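Local coordinates for protein putative ATP binding component of ABC-transporter (Escherichia coli, PDB 2R5O) that is the probable ATP-binding component of an ABC transporter that exports O-antigen polysaccharide; its C-terminal domain, the part present here, binds the carbohydrate, at residues L66-F80 and V132-I145. Residues are numbered along the deposited sequence; the frame is centred on the assembly and turned at random.
Sequences LTGNQQTDFLMKVVF and VDLNSGDYLLSFGI
M76 lays its CB over one face of the F143 ring, 4.0 Å from the centroid and 18° off the ring normal, a CH-pi contact; F74 CB and L75 O approach that ring obliquely. M76 SD lies outward of the rim, 3.6 Å from CD1 of F143 and well off the normal, an oblique Met-aromatic contact. M76 holds CG between its backbone N and carbonyl carbon (chi1 47°), which runs the thioether past F143, and the bend at chi3 turns CE to 3.5 Å from the carbonyl O of G144. The F74 ring has T72 CG2, from the same strand, over one face near the rim, meets V132 CG2 at its edge, and takes L141 CD2 obliquely, 3.7 Å from CD1 of F74. At the far end, V78 CG1, also a strand-mate, lies over one face of F80 near its rim, while I145 CG1 comes obliquely from across, 3.9 Å from CE1 of F80.

The axes of segments 71-80 and 137-145 approach to 8.6 Å, their N-to-C directions 37° apart, too far for backbone pairing; they belong to the two facing sheets of an immunoglobulin-like sandwich, and these side chains form part of its core.

Beyond the apolar row, V132 binds the turn 67-70 through its backbone: its O accepts from N69 N at 2.9 Å, and its N donates to Q70 O. The N69 amide, which also bonds D179, gives ND2 to D133 OD1 at 3.1 Å from above the carboxylate plane, and a water donates to both N69 O and D133 OD1. V132 thus links two chemistries: its backbone joins the directional polar bonds fixing the loops, while its CG2 packs on L66, T72 and F74 where dispersion joins the sheets.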
loop_
_atom_site.group_PDB
_atom_site.type_symbol
_atom_site.label_atom_id
_atom_site.label_comp_id
_atom_site.label_asym_id
_atom_site.label_seq_id
_atom_site.Cartn_x
_atom_site.Cartn_y
_atom_site.Cartn_z
ATOM N N LEU A 66 11.863 7.623 -7.103
ATOM C CA LEU A 66 10.910 6.679 -7.689
ATOM C C LEU A 66 9.547 7.362 -7.736
ATOM O O LEU A 66 9.138 7.992 -6.780
ATOM C CB LEU A 66 10.885 5.408 -6.849
ATOM C CG LEU A 66 12.249 4.773 -6.606
ATOM C CD1 LEU A 66 12.106 3.558 -5.682
ATOM C CD2 LEU A 66 12.950 4.387 -7.901
ATOM N N THR A 67 8.892 7.339 -8.902
ATOM C CA THR A 67 7.557 7.916 -9.075
ATOM C C THR A 67 6.542 7.010 -8.394
ATOM O O THR A 67 6.514 5.787 -8.628
ATOM C CB THR A 67 7.234 8.099 -10.575
ATOM O OG1 THR A 67 8.158 9.043 -11.131
ATOM C CG2 THR A 67 5.829 8.627 -10.784
ATOM N N GLY A 68 5.668 7.610 -7.597
ATOM C CA GLY A 68 4.596 6.856 -6.958
ATOM C C GLY A 68 3.814 6.045 -7.978
ATOM O O GLY A 68 3.432 6.572 -9.035
ATOM N N ASN A 69 3.615 4.763 -7.670
ATOM C CA ASN A 69 2.842 3.790 -8.483
ATOM C C ASN A 69 3.586 3.189 -9.644
ATOM O O ASN A 69 3.089 2.272 -10.304
ATOM C CB ASN A 69 1.495 4.341 -8.953
ATOM C CG ASN A 69 0.693 4.945 -7.830
ATOM O OD1 ASN A 69 0.113 6.032 -7.985
ATOM N ND2 ASN A 69 0.691 4.284 -6.673
ATOM N N GLN A 70 4.809 3.644 -9.891
ATOM C CA GLN A 70 5.571 3.138 -11.032
ATOM C C GLN A 70 6.305 1.827 -10.712
ATOM O O GLN A 70 6.934 1.701 -9.649
ATOM C CB GLN A 70 6.544 4.212 -11.510
ATOM C CG GLN A 70 7.177 3.935 -12.825
ATOM C CD GLN A 70 7.794 5.171 -13.411
ATOM O OE1 GLN A 70 7.091 6.083 -13.820
ATOM N NE2 GLN A 70 9.112 5.222 -13.430
ATOM N N GLN A 71 6.284 0.905 -11.655
ATOM C CA GLN A 71 7.084 -0.348 -11.561
ATOM C C GLN A 71 8.584 -0.031 -11.474
ATOM O O GLN A 71 9.109 0.728 -12.290
ATOM C CB GLN A 71 6.831 -1.184 -12.803
ATOM C CG GLN A 71 7.167 -2.679 -12.699
ATOM C CD GLN A 71 6.202 -3.489 -11.812
ATOM O OE1 GLN A 71 5.202 -2.987 -11.331
ATOM N NE2 GLN A 71 6.520 -4.747 -11.600
ATOM N N THR A 72 9.234 -0.586 -10.454
ATOM C CA THR A 72 10.674 -0.402 -10.201
ATOM C C THR A 72 11.318 -1.767 -10.020
ATOM O O THR A 72 10.721 -2.651 -9.394
ATOM C CB THR A 72 10.903 0.489 -8.967
ATOM O OG1 THR A 72 10.337 1.767 -9.253
ATOM C CG2 THR A 72 12.343 0.624 -8.617
ATOM N N ASP A 73 12.500 -1.931 -10.591
ATOM C CA ASP A 73 13.296 -3.143 -10.450
ATOM C C ASP A 73 14.378 -2.936 -9.403
ATOM O O ASP A 73 15.131 -1.971 -9.469
ATOM C CB ASP A 73 13.980 -3.516 -11.765
ATOM C CG ASP A 73 13.027 -3.753 -12.899
ATOM O OD1 ASP A 73 11.894 -4.222 -12.712
ATOM O OD2 ASP A 73 13.470 -3.514 -14.034
ATOM N N PHE A 74 14.441 -3.866 -8.458
ATOM C CA PHE A 74 15.399 -3.880 -7.372
ATOM C C PHE A 74 16.221 -5.145 -7.531
ATOM O O PHE A 74 15.705 -6.256 -7.328
ATOM C CB PHE A 74 14.659 -3.903 -6.032
ATOM C CG PHE A 74 13.806 -2.680 -5.787
ATOM C CD1 PHE A 74 14.352 -1.523 -5.273
ATOM C CD2 PHE A 74 12.441 -2.680 -6.071
ATOM C CE1 PHE A 74 13.559 -0.422 -5.026
ATOM C CE2 PHE A 74 11.694 -1.578 -5.836
ATOM C CZ PHE A 74 12.249 -0.450 -5.295
ATOM N N LEU A 75 17.475 -4.997 -7.936
ATOM C CA LEU A 75 18.366 -6.119 -8.246
ATOM C C LEU A 75 19.481 -6.212 -7.229
ATOM O O LEU A 75 20.042 -5.186 -6.813
ATOM C CB LEU A 75 18.988 -5.979 -9.642
ATOM C CG LEU A 75 17.978 -5.938 -10.793
ATOM C CD1 LEU A 75 17.589 -4.516 -11.165
ATOM C CD2 LEU A 75 18.492 -6.709 -11.992
ATOM N N MET A 76 19.823 -7.436 -6.848
ATOM C CA MET A 76 20.934 -7.689 -5.945
ATOM C C MET A 76 21.834 -8.769 -6.530
ATOM O O MET A 76 21.344 -9.737 -7.097
ATOM C CB MET A 76 20.432 -8.085 -4.540
ATOM C CG MET A 76 19.320 -9.152 -4.535
ATOM S SD MET A 76 18.749 -9.717 -2.919
ATOM C CE MET A 76 20.098 -10.762 -2.570
ATOM N N LYS A 77 23.150 -8.597 -6.389
ATOM C CA LYS A 77 24.136 -9.551 -6.878
ATOM C C LYS A 77 24.800 -10.216 -5.686
ATOM O O LYS A 77 25.232 -9.542 -4.745
ATOM C CB LYS A 77 25.186 -8.846 -7.717
ATOM C CG LYS A 77 26.203 -9.815 -8.311
ATOM C CD LYS A 77 27.101 -9.188 -9.379
ATOM C CE LYS A 77 28.155 -8.317 -8.766
ATOM N NZ LYS A 77 29.282 -7.997 -9.721
ATOM N N VAL A 78 24.888 -11.539 -5.734
ATOM C CA VAL A 78 25.399 -12.346 -4.622
ATOM C C VAL A 78 26.486 -13.289 -5.117
ATOM O O VAL A 78 26.322 -13.929 -6.169
ATOM C CB VAL A 78 24.290 -13.206 -3.994
ATOM C CG1 VAL A 78 24.817 -13.967 -2.775
ATOM C CG2 VAL A 78 23.100 -12.337 -3.625
ATOM N N VAL A 79 27.563 -13.417 -4.336
ATOM C CA VAL A 79 28.556 -14.471 -4.544
ATOM C C VAL A 79 28.417 -15.502 -3.429
ATOM O O VAL A 79 28.321 -15.149 -2.264
ATOM C CB VAL A 79 30.005 -13.905 -4.654
ATOM C CG1 VAL A 79 30.468 -13.122 -3.406
ATOM C CG2 VAL A 79 31.000 -15.039 -4.937
ATOM N N PHE A 80 28.373 -16.777 -3.809
ATOM C CA PHE A 80 28.184 -17.895 -2.880
ATOM C C PHE A 80 29.504 -18.596 -2.621
ATOM O O PHE A 80 30.234 -18.900 -3.555
ATOM C CB PHE A 80 27.145 -18.857 -3.440
ATOM C CG PHE A 80 25.785 -18.220 -3.562
ATOM C CD1 PHE A 80 24.911 -18.222 -2.480
ATOM C CD2 PHE A 80 25.407 -17.575 -4.714
ATOM C CE1 PHE A 80 23.678 -17.621 -2.565
ATOM C CE2 PHE A 80 24.170 -16.969 -4.806
ATOM C CZ PHE A 80 23.301 -17.004 -3.731
ATOM N N VAL A 132 5.847 0.983 -6.863
ATOM C CA VAL A 132 6.165 1.633 -5.610
ATOM C C VAL A 132 4.930 2.455 -5.167
ATOM O O VAL A 132 4.856 3.684 -5.330
ATOM C CB VAL A 132 7.449 2.447 -5.723
ATOM C CG1 VAL A 132 7.817 3.072 -4.381
ATOM C CG2 VAL A 132 8.604 1.534 -6.220
ATOM N N ASP A 133 3.965 1.734 -4.613
ATOM C CA ASP A 133 2.612 2.268 -4.274
ATOM C C ASP A 133 2.642 2.940 -2.862
ATOM O O ASP A 133 2.016 2.476 -1.914
ATOM C CB ASP A 133 1.566 1.134 -4.362
ATOM C CG ASP A 133 1.250 0.686 -5.780
ATOM O OD1 ASP A 133 1.604 1.373 -6.746
ATOM O OD2 ASP A 133 0.619 -0.387 -5.957
ATOM N N LEU A 134 3.470 3.983 -2.763
ATOM C CA LEU A 134 3.782 4.707 -1.542
ATOM C C LEU A 134 3.632 6.191 -1.775
ATOM O O LEU A 134 3.711 6.675 -2.915
ATOM C CB LEU A 134 5.224 4.430 -1.065
ATOM C CG LEU A 134 5.574 2.972 -0.783
ATOM C CD1 LEU A 134 7.014 2.833 -0.383
ATOM C CD2 LEU A 134 4.685 2.364 0.267
ATOM N N ASN A 135 3.378 6.936 -0.704
ATOM C CA ASN A 135 3.237 8.379 -0.810
ATOM C C ASN A 135 4.626 9.020 -0.937
ATOM O O ASN A 135 5.670 8.387 -0.731
ATOM C CB ASN A 135 2.493 8.922 0.426
ATOM C CG ASN A 135 1.620 10.123 0.119
ATOM O OD1 ASN A 135 1.695 10.688 -0.974
ATOM N ND2 ASN A 135 0.784 10.498 1.073
ATOM N N SER A 136 4.657 10.295 -1.291
ATOM C CA SER A 136 5.935 11.010 -1.349
ATOM C C SER A 136 6.643 10.878 -0.021
ATOM O O SER A 136 5.986 10.904 1.038
ATOM C CB SER A 136 5.732 12.510 -1.577
ATOM O OG SER A 136 5.196 12.758 -2.857
ATOM N N GLY A 137 7.971 10.743 -0.054
ATOM C CA GLY A 137 8.764 10.672 1.166
ATOM C C GLY A 137 9.965 9.759 0.992
ATOM O O GLY A 137 10.313 9.390 -0.109
ATOM N N ASP A 138 10.631 9.451 2.086
ATOM C CA ASP A 138 11.859 8.649 2.107
ATOM C C ASP A 138 11.573 7.312 2.797
ATOM O O ASP A 138 10.836 7.265 3.806
ATOM C CB ASP A 138 12.958 9.385 2.886
ATOM C CG ASP A 138 13.534 10.578 2.139
ATOM O OD1 ASP A 138 13.275 10.735 0.938
ATOM O OD2 ASP A 138 14.261 11.366 2.788
ATOM N N TYR A 139 12.164 6.249 2.275
ATOM C CA TYR A 139 11.942 4.906 2.774
ATOM C C TYR A 139 13.291 4.186 2.829
ATOM O O TYR A 139 14.260 4.551 2.156
ATOM C CB TYR A 139 10.948 4.181 1.855
ATOM C CG TYR A 139 9.630 4.928 1.746
ATOM C CD1 TYR A 139 8.632 4.773 2.691
ATOM C CD2 TYR A 139 9.421 5.852 0.733
ATOM C CE1 TYR A 139 7.458 5.456 2.623
ATOM C CE2 TYR A 139 8.236 6.552 0.634
ATOM C CZ TYR A 139 7.247 6.355 1.600
ATOM O OH TYR A 139 6.057 7.033 1.550
ATOM N N LEU A 140 13.321 3.125 3.619
ATOM C CA LEU A 140 14.504 2.328 3.840
ATOM C C LEU A 140 14.340 0.954 3.253
ATOM O O LEU A 140 13.364 0.241 3.570
ATOM C CB LEU A 140 14.795 2.189 5.328
ATOM C CG LEU A 140 14.952 3.494 6.115
ATOM C CD1 LEU A 140 15.127 3.247 7.586
ATOM C CD2 LEU A 140 16.109 4.325 5.562
ATOM N N LEU A 141 15.281 0.571 2.397
ATOM C CA LEU A 141 15.283 -0.726 1.721
ATOM C C LEU A 141 16.374 -1.607 2.303
ATOM O O LEU A 141 17.489 -1.155 2.571
ATOM C CB LEU A 141 15.530 -0.522 0.217
ATOM C CG LEU A 141 15.709 -1.758 -0.663
ATOM C CD1 LEU A 141 14.461 -2.596 -0.737
ATOM C CD2 LEU A 141 16.167 -1.320 -2.058
ATOM N N SER A 142 16.041 -2.885 2.456
ATOM C CA SER A 142 16.978 -3.959 2.821
ATOM C C SER A 142 17.006 -5.029 1.738
ATOM O O SER A 142 15.967 -5.368 1.187
ATOM C CB SER A 142 16.486 -4.663 4.102
ATOM O OG SER A 142 16.291 -3.751 5.168
ATOM N N PHE A 143 18.202 -5.571 1.473
ATOM C CA PHE A 143 18.369 -6.753 0.659
ATOM C C PHE A 143 18.985 -7.831 1.546
ATOM O O PHE A 143 19.933 -7.528 2.295
ATOM C CB PHE A 143 19.321 -6.529 -0.505
ATOM C CG PHE A 143 18.763 -5.786 -1.695
ATOM C CD1 PHE A 143 17.771 -6.323 -2.458
ATOM C CD2 PHE A 143 19.315 -4.584 -2.092
ATOM C CE1 PHE A 143 17.359 -5.717 -3.607
ATOM C CE2 PHE A 143 18.875 -3.936 -3.229
ATOM C CZ PHE A 143 17.889 -4.513 -3.992
ATOM N N GLY A 144 18.513 -9.066 1.454
ATOM C CA GLY A 144 19.066 -10.174 2.209
ATOM C C GLY A 144 19.168 -11.429 1.382
ATOM O O GLY A 144 18.440 -11.597 0.404
ATOM N N ILE A 145 20.076 -12.327 1.779
ATOM C CA ILE A 145 20.190 -13.674 1.192
ATOM C C ILE A 145 20.280 -14.677 2.349
ATOM O O ILE A 145 21.071 -14.495 3.277
ATOM C CB ILE A 145 21.385 -13.780 0.172
ATOM C CG1 ILE A 145 21.430 -15.137 -0.527
ATOM C CG2 ILE A 145 22.686 -13.466 0.799
ATOM C CD1 ILE A 145 20.337 -15.332 -1.553
HETATM O O HOH W 1 0.713 0.833 -9.445
#